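Local structure of putative cytochrome P450 120 (Synechocystis sp., 2VE3) at the protoporphyrin IX containing Fe and retinoic acid site. The protein is a haem-containing cytochrome P450 that binds retinoic acid beside its haem iron and probably acts as a monooxygenase. Sequence-based numbering; all coordinates share one arbitrary frame.

The protoporphyrin IX containing Fe and retinoic acid site. Residues 29, 80, 93-94, 101, 105, 182, 250, 253-254, 258, 318-319, 323, 344-345, 383-384, 389, 391-393, 397, 428. With HEM (protoporphyrin IX containing Fe), chain B; REA (retinoic acid), chain C.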
loop_
_atom_site.group_PDB
_atom_site.type_symbol
_atom_site.label_atom_id
_atom_site.label_comp_id
_atom_site.label_asym_id
_atom_site.label_seq_id
_atom_site.Cartn_x
_atom_site.Cartn_y
_atom_site.Cartn_z
ATOM N N PHE A 29 -18.387 5.691 -4.532
ATOM C CA PHE A 29 -16.980 5.285 -4.486
ATOM C C PHE A 29 -16.257 5.771 -3.220
ATOM O O PHE A 29 -15.582 4.990 -2.544
ATOM C CB PHE A 29 -16.271 5.811 -5.739
ATOM C CG PHE A 29 -14.837 5.390 -5.855
ATOM C CD1 PHE A 29 -14.508 4.083 -6.211
ATOM C CD2 PHE A 29 -13.818 6.303 -5.623
ATOM C CE1 PHE A 29 -13.179 3.686 -6.327
ATOM C CE2 PHE A 29 -12.481 5.919 -5.742
ATOM C CZ PHE A 29 -12.161 4.604 -6.094
ATOM N N TRP A 80 -4.496 8.110 -11.864
ATOM C CA TRP A 80 -5.063 8.130 -10.525
ATOM C C TRP A 80 -6.188 9.157 -10.545
ATOM O O TRP A 80 -6.175 10.045 -11.388
ATOM C CB TRP A 80 -3.989 8.468 -9.481
ATOM C CG TRP A 80 -3.018 7.303 -9.187
ATOM C CD1 TRP A 80 -1.705 7.208 -9.559
ATOM C CD2 TRP A 80 -3.325 6.078 -8.499
ATOM N NE1 TRP A 80 -1.175 6.009 -9.136
ATOM C CE2 TRP A 80 -2.144 5.300 -8.481
ATOM C CE3 TRP A 80 -4.488 5.563 -7.897
ATOM C CZ2 TRP A 80 -2.086 4.041 -7.884
ATOM C CZ3 TRP A 80 -4.424 4.310 -7.293
ATOM C CH2 TRP A 80 -3.231 3.567 -7.289
ATOM N N LEU A 93 6.751 9.375 -9.208
ATOM C CA LEU A 93 6.722 8.164 -10.040
ATOM C C LEU A 93 5.300 7.741 -10.385
ATOM O O LEU A 93 4.987 7.431 -11.540
ATOM C CB LEU A 93 7.459 7.016 -9.357
ATOM C CG LEU A 93 7.683 5.743 -10.191
ATOM C CD1 LEU A 93 8.735 5.946 -11.262
ATOM C CD2 LEU A 93 8.053 4.572 -9.268
ATOM N N ALA A 94 4.431 7.775 -9.389
ATOM C CA ALA A 94 3.025 7.473 -9.596
ATOM C C ALA A 94 2.367 8.328 -10.699
ATOM O O ALA A 94 1.370 7.925 -11.261
ATOM C CB ALA A 94 2.274 7.607 -8.284
ATOM N N HIS A 101 9.203 7.779 -16.550
ATOM C CA HIS A 101 8.789 6.699 -15.649
ATOM C C HIS A 101 9.793 5.540 -15.622
ATOM O O HIS A 101 10.205 5.113 -14.550
ATOM C CB HIS A 101 7.371 6.198 -15.988
ATOM C CG HIS A 101 6.911 5.056 -15.130
ATOM N ND1 HIS A 101 6.836 3.758 -15.593
ATOM C CD2 HIS A 101 6.512 5.016 -13.837
ATOM C CE1 HIS A 101 6.409 2.969 -14.623
ATOM N NE2 HIS A 101 6.215 3.705 -13.543
ATOM N N ARG A 105 11.966 4.662 -12.224
ATOM C CA ARG A 105 11.772 3.309 -11.744
ATOM C C ARG A 105 13.115 2.627 -11.440
ATOM O O ARG A 105 13.287 2.007 -10.393
ATOM C CB ARG A 105 10.950 2.536 -12.766
ATOM C CG ARG A 105 10.599 1.179 -12.325
ATOM C CD ARG A 105 9.128 0.919 -12.441
ATOM N NE ARG A 105 8.906 -0.413 -11.910
ATOM C CZ ARG A 105 8.021 -0.741 -10.983
ATOM N NH1 ARG A 105 7.180 0.156 -10.469
ATOM N NH2 ARG A 105 7.969 -2.000 -10.604
ATOM N N PHE A 182 -7.906 10.555 -1.603
ATOM C CA PHE A 182 -9.116 10.108 -2.295
ATOM C C PHE A 182 -10.326 10.845 -1.718
ATOM O O PHE A 182 -10.889 10.449 -0.700
ATOM C CB PHE A 182 -9.256 8.583 -2.248
ATOM C CG PHE A 182 -8.142 7.852 -2.972
ATOM C CD1 PHE A 182 -8.334 7.363 -4.263
ATOM C CD2 PHE A 182 -6.903 7.661 -2.370
ATOM C CE1 PHE A 182 -7.305 6.683 -4.936
ATOM C CE2 PHE A 182 -5.866 6.981 -3.044
ATOM C CZ PHE A 182 -6.075 6.505 -4.328
ATOM N N LEU A 250 6.254 10.737 -1.858
ATOM C CA LEU A 250 5.586 9.508 -2.305
ATOM C C LEU A 250 6.064 8.304 -1.523
ATOM O O LEU A 250 5.249 7.545 -0.993
ATOM C CB LEU A 250 5.758 9.295 -3.819
ATOM C CG LEU A 250 5.267 7.979 -4.453
ATOM C CD1 LEU A 250 3.769 7.759 -4.283
ATOM C CD2 LEU A 250 5.650 7.911 -5.933
ATOM N N PHE A 253 4.725 8.536 1.948
ATOM C CA PHE A 253 3.310 8.158 1.959
ATOM C C PHE A 253 3.116 6.626 1.774
ATOM O O PHE A 253 2.423 5.974 2.577
ATOM C CB PHE A 253 2.496 8.979 0.944
ATOM C CG PHE A 253 1.251 8.282 0.454
ATOM C CD1 PHE A 253 0.236 7.919 1.340
ATOM C CD2 PHE A 253 1.100 7.980 -0.891
ATOM C CE1 PHE A 253 -0.897 7.246 0.887
ATOM C CE2 PHE A 253 -0.029 7.322 -1.342
ATOM C CZ PHE A 253 -1.025 6.950 -0.449
ATOM N N ALA A 254 3.732 6.054 0.740
ATOM C CA ALA A 254 3.575 4.633 0.475
ATOM C C ALA A 254 4.136 3.761 1.608
ATOM O O ALA A 254 3.541 2.739 1.978
ATOM C CB ALA A 254 4.198 4.268 -0.856
ATOM N N THR A 258 0.467 2.151 3.447
ATOM C CA THR A 258 0.225 0.747 3.102
ATOM C C THR A 258 0.576 -0.141 4.301
ATOM O O THR A 258 -0.163 -1.067 4.636
ATOM C CB THR A 258 1.022 0.322 1.816
ATOM O OG1 THR A 258 2.431 0.402 2.064
ATOM C CG2 THR A 258 0.673 1.241 0.622
ATOM N N VAL A 318 -4.003 -2.025 -0.598
ATOM C CA VAL A 318 -4.289 -1.150 -1.749
ATOM C C VAL A 318 -5.396 -1.838 -2.536
ATOM O O VAL A 318 -5.240 -3.001 -2.935
ATOM C CB VAL A 318 -3.042 -0.948 -2.644
ATOM C CG1 VAL A 318 -3.382 -0.108 -3.895
ATOM C CG2 VAL A 318 -1.920 -0.283 -1.846
ATOM N N GLY A 319 -6.513 -1.129 -2.722
ATOM C CA GLY A 319 -7.711 -1.707 -3.328
ATOM C C GLY A 319 -7.632 -1.964 -4.823
ATOM O O GLY A 319 -8.246 -2.903 -5.345
ATOM N N ARG A 323 -6.120 2.870 -15.130
ATOM C CA ARG A 323 -5.428 2.961 -16.421
ATOM C C ARG A 323 -6.335 3.674 -17.405
ATOM O O ARG A 323 -7.534 3.425 -17.423
ATOM C CB ARG A 323 -5.099 1.557 -16.969
ATOM C CG ARG A 323 -4.255 0.669 -16.052
ATOM C CD ARG A 323 -2.808 1.128 -15.938
ATOM N NE ARG A 323 -1.974 0.207 -15.160
ATOM C CZ ARG A 323 -1.768 0.284 -13.841
ATOM N NH1 ARG A 323 -2.320 1.253 -13.118
ATOM N NH2 ARG A 323 -0.979 -0.596 -13.240
ATOM N N TYR A 344 -8.567 -1.978 -12.105
ATOM C CA TYR A 344 -8.390 -3.368 -11.734
ATOM C C TYR A 344 -8.522 -3.448 -10.222
ATOM O O TYR A 344 -7.865 -2.708 -9.492
ATOM C CB TYR A 344 -7.065 -3.959 -12.270
ATOM C CG TYR A 344 -5.810 -3.546 -11.521
ATOM C CD1 TYR A 344 -5.303 -4.330 -10.474
ATOM C CD2 TYR A 344 -5.116 -2.385 -11.873
ATOM C CE1 TYR A 344 -4.136 -3.944 -9.777
ATOM C CE2 TYR A 344 -3.967 -2.003 -11.197
ATOM C CZ TYR A 344 -3.490 -2.778 -10.145
ATOM O OH TYR A 344 -2.360 -2.398 -9.498
ATOM N N GLN A 345 -9.414 -4.322 -9.768
ATOM C CA GLN A 345 -9.786 -4.372 -8.362
ATOM C C GLN A 345 -9.164 -5.586 -7.691
ATOM O O GLN A 345 -9.606 -6.728 -7.896
ATOM C CB GLN A 345 -11.305 -4.365 -8.205
ATOM C CG GLN A 345 -11.955 -3.047 -8.655
ATOM C CD GLN A 345 -11.641 -1.909 -7.686
ATOM O OE1 GLN A 345 -11.965 -1.990 -6.498
ATOM N NE2 GLN A 345 -10.969 -0.867 -8.180
ATOM N N PRO A 383 -1.462 -8.397 -4.637
ATOM C CA PRO A 383 -1.455 -7.361 -3.586
ATOM C C PRO A 383 -0.514 -6.184 -3.950
ATOM O O PRO A 383 -0.719 -5.067 -3.489
ATOM C CB PRO A 383 -0.938 -8.114 -2.350
ATOM C CG PRO A 383 -0.087 -9.243 -2.937
ATOM C CD PRO A 383 -0.815 -9.651 -4.183
ATOM N N PHE A 384 0.490 -6.450 -4.791
ATOM C CA PHE A 384 1.441 -5.432 -5.263
ATOM C C PHE A 384 1.241 -5.059 -6.733
ATOM O O PHE A 384 2.103 -4.406 -7.338
ATOM C CB PHE A 384 2.886 -5.894 -5.034
ATOM C CG PHE A 384 3.199 -6.208 -3.586
ATOM C CD1 PHE A 384 3.395 -5.178 -2.653
ATOM C CD2 PHE A 384 3.264 -7.530 -3.145
ATOM C CE1 PHE A 384 3.685 -5.462 -1.316
ATOM C CE2 PHE A 384 3.553 -7.821 -1.805
ATOM C CZ PHE A 384 3.762 -6.788 -0.897
ATOM N N ARG A 389 3.796 -1.230 -13.548
ATOM C CA ARG A 389 3.608 -0.366 -12.391
ATOM C C ARG A 389 3.658 -1.143 -11.076
ATOM O O ARG A 389 3.389 -0.580 -10.005
ATOM C CB ARG A 389 2.263 0.364 -12.502
ATOM C CG ARG A 389 2.173 1.333 -13.679
ATOM C CD ARG A 389 2.855 2.617 -13.295
ATOM N NE ARG A 389 2.893 3.568 -14.381
ATOM C CZ ARG A 389 3.113 4.870 -14.245
ATOM N NH1 ARG A 389 3.311 5.415 -13.045
ATOM N NH2 ARG A 389 3.126 5.622 -15.328
ATOM N N CYS A 391 4.339 -2.608 -7.659
ATOM C CA CYS A 391 4.951 -1.972 -6.494
ATOM C C CYS A 391 6.466 -2.082 -6.514
ATOM O O CYS A 391 7.039 -3.172 -6.704
ATOM C CB CYS A 391 4.396 -2.557 -5.197
ATOM S SG CYS A 391 5.290 -2.062 -3.703
ATOM N N LEU A 392 7.094 -0.929 -6.307
ATOM C CA LEU A 392 8.530 -0.785 -6.323
ATOM C C LEU A 392 9.098 -1.043 -4.929
ATOM O O LEU A 392 10.278 -1.371 -4.767
ATOM C CB LEU A 392 8.808 0.649 -6.757
ATOM C CG LEU A 392 10.135 1.232 -7.182
ATOM C CD1 LEU A 392 9.832 2.343 -8.165
ATOM C CD2 LEU A 392 10.843 1.781 -5.999
ATOM N N GLY A 393 8.250 -0.909 -3.918
ATOM C CA GLY A 393 8.691 -1.004 -2.534
ATOM C C GLY A 393 8.295 -2.284 -1.838
ATOM O O GLY A 393 8.421 -2.393 -0.626
ATOM N N ALA A 397 8.239 -3.362 2.272
ATOM C CA ALA A 397 6.996 -3.763 2.926
ATOM C C ALA A 397 7.133 -5.120 3.610
ATOM O O ALA A 397 6.730 -5.262 4.770
ATOM C CB ALA A 397 5.868 -3.810 1.932
ATOM N N PRO A 428 -7.886 5.858 2.806
ATOM C CA PRO A 428 -8.122 5.059 1.625
ATOM C C PRO A 428 -7.609 3.603 1.690
ATOM O O PRO A 428 -7.524 2.956 0.643
ATOM C CB PRO A 428 -7.330 5.835 0.579
ATOM C CG PRO A 428 -6.124 6.359 1.347
ATOM C CD PRO A 428 -6.495 6.337 2.836
HETATM C CHA HEM B . 2.937 0.744 -6.676
HETATM C CHB HEM B . 0.717 -2.021 -3.350
HETATM C CHC HEM B . 4.094 -0.814 -0.063
HETATM C CHD HEM B . 5.985 2.356 -3.168
HETATM C C1A HEM B . 2.033 -0.131 -6.088
HETATM C C2A HEM B . 0.890 -0.772 -6.712
HETATM C C3A HEM B . 0.294 -1.548 -5.785
HETATM C C4A HEM B . 1.021 -1.400 -4.549
HETATM C CMA HEM B . -0.960 -2.427 -5.951
HETATM C CAA HEM B . 0.485 -0.624 -8.198
HETATM C CBA HEM B . -0.536 0.486 -8.427
HETATM C CGA HEM B . -0.709 0.638 -9.923
HETATM O O1A HEM B . -1.182 -0.348 -10.562
HETATM O O2A HEM B . -0.380 1.732 -10.471
HETATM C C1B HEM B . 1.459 -1.969 -2.186
HETATM C C2B HEM B . 1.243 -2.761 -0.983
HETATM C C3B HEM B . 2.185 -2.431 -0.076
HETATM C C4B HEM B . 3.014 -1.420 -0.678
HETATM C CMB HEM B . 0.116 -3.806 -0.823
HETATM C CAB HEM B . 2.395 -2.963 1.379
HETATM C CBB HEM B . 2.159 -4.233 1.745
HETATM C C1C HEM B . 4.943 0.116 -0.614
HETATM C C2C HEM B . 6.128 0.675 0.005
HETATM C C3C HEM B . 6.660 1.556 -0.852
HETATM C C4C HEM B . 5.804 1.586 -2.039
HETATM C CMC HEM B . 6.681 0.271 1.399
HETATM C CAC HEM B . 7.962 2.388 -0.664
HETATM C CBC HEM B . 8.063 3.432 0.166
HETATM C C1D HEM B . 5.289 2.279 -4.357
HETATM C C2D HEM B . 5.455 3.201 -5.449
HETATM C C3D HEM B . 4.504 2.713 -6.547
HETATM C C4D HEM B . 3.875 1.519 -6.013
HETATM C CMD HEM B . 6.396 4.433 -5.488
HETATM C CAD HEM B . 4.267 3.331 -7.944
HETATM C CBD HEM B . 4.955 2.442 -8.978
HETATM C CGD HEM B . 4.788 3.014 -10.365
HETATM O O1D HEM B . 5.509 2.532 -11.275
HETATM O O2D HEM B . 3.954 3.942 -10.585
HETATM N NA HEM B . 2.079 -0.537 -4.776
HETATM N NB HEM B . 2.541 -1.147 -1.957
HETATM N NC HEM B . 4.763 0.698 -1.858
HETATM N ND HEM B . 4.366 1.295 -4.724
HETATM FE FE HEM B . 3.624 -0.148 -3.375
HETATM C C1 REA C . 0.495 3.563 -3.676
HETATM C C2 REA C . 1.730 4.270 -4.225
HETATM C C3 REA C . 1.446 4.813 -5.626
HETATM C C4 REA C . 0.405 5.927 -5.554
HETATM C C5 REA C . -0.760 5.590 -4.647
HETATM C C6 REA C . -0.722 4.503 -3.765
HETATM C C7 REA C . -1.887 4.274 -2.901
HETATM C C8 REA C . -3.090 3.653 -3.455
HETATM C C9 REA C . -4.296 3.578 -2.603
HETATM C C10 REA C . -5.548 3.393 -3.305
HETATM C C11 REA C . -6.580 2.453 -2.905
HETATM C C12 REA C . -7.506 2.160 -3.999
HETATM C C13 REA C . -8.959 2.170 -3.839
HETATM C C14 REA C . -9.660 1.737 -4.982
HETATM C C15 REA C . -10.973 1.119 -4.966
HETATM C C16 REA C . 0.194 2.304 -4.511
HETATM C C17 REA C . 0.812 3.174 -2.232
HETATM C C18 REA C . -1.969 6.492 -4.706
HETATM C C19 REA C . -4.259 3.728 -1.101
HETATM C C20 REA C . -9.613 2.627 -2.561
HETATM O O1 REA C . -11.546 0.866 -3.893
HETATM O O2 REA C . -11.536 0.839 -6.035
HETATM O O HOH W 1 1.025 4.059 -9.723
#
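Cys391 is the proximal thiolate ligand of this cytochrome P450: its SG, anti to the backbone N, meets the haem FE at 2.6 Å and completes a near square pyramid with the porphyrin nitrogens. Across the porphyrin, on the distal face, retinoic acid lies with its ionone ring toward the iron and its carboxylate far off. There Gln345 gives NE2 to O2 of that carboxylate at 2.8 Å, while Phe29 brings CE1 up to the same group. Gln345 OE1 is nearly as close to O2 (2.9 Å), a pair that would probably need the acid proton between them.

Arg389 is the side chain to follow. Its CB passes O2A of one haem propionate, and CG, turned by chi1 of -65°, lies against a face of the Arg323 guanidinium. The chain bends at chi2 (-81°), so CD runs beside the other propionate, and NH1 then gives O2D a nearly in-plane salt bridge of 2.9 Å. At the tip, the guanidinium lies over the His101 ring with CZ toward its rim. That ring points NE2, in its own plane, at O1D, 2.6 Å away and almost straight (169° at H). The first propionate's O1A takes both Arg323 NH2 and the hydroxyl Tyr344 OH, the latter at 2.6 Å; these donors would help offset the propionate charge.

Trp80 spreads its six-membered ring under the ionone methyl C18, 3.8 Å from the ring centre, and sends NE1 to a water that joins both propionates. An alanine here would lose that face and the indole N-H, and would probably loosen both the ionone ring and the water. On the substrate's other side Phe253 presents its edge, and Thr258 CG2 touches C17.

Ala254 and Thr258, on the long helix 241-272, line the distal face; Cys391 sits in the proximal cysteine loop just ahead of helix 394-411.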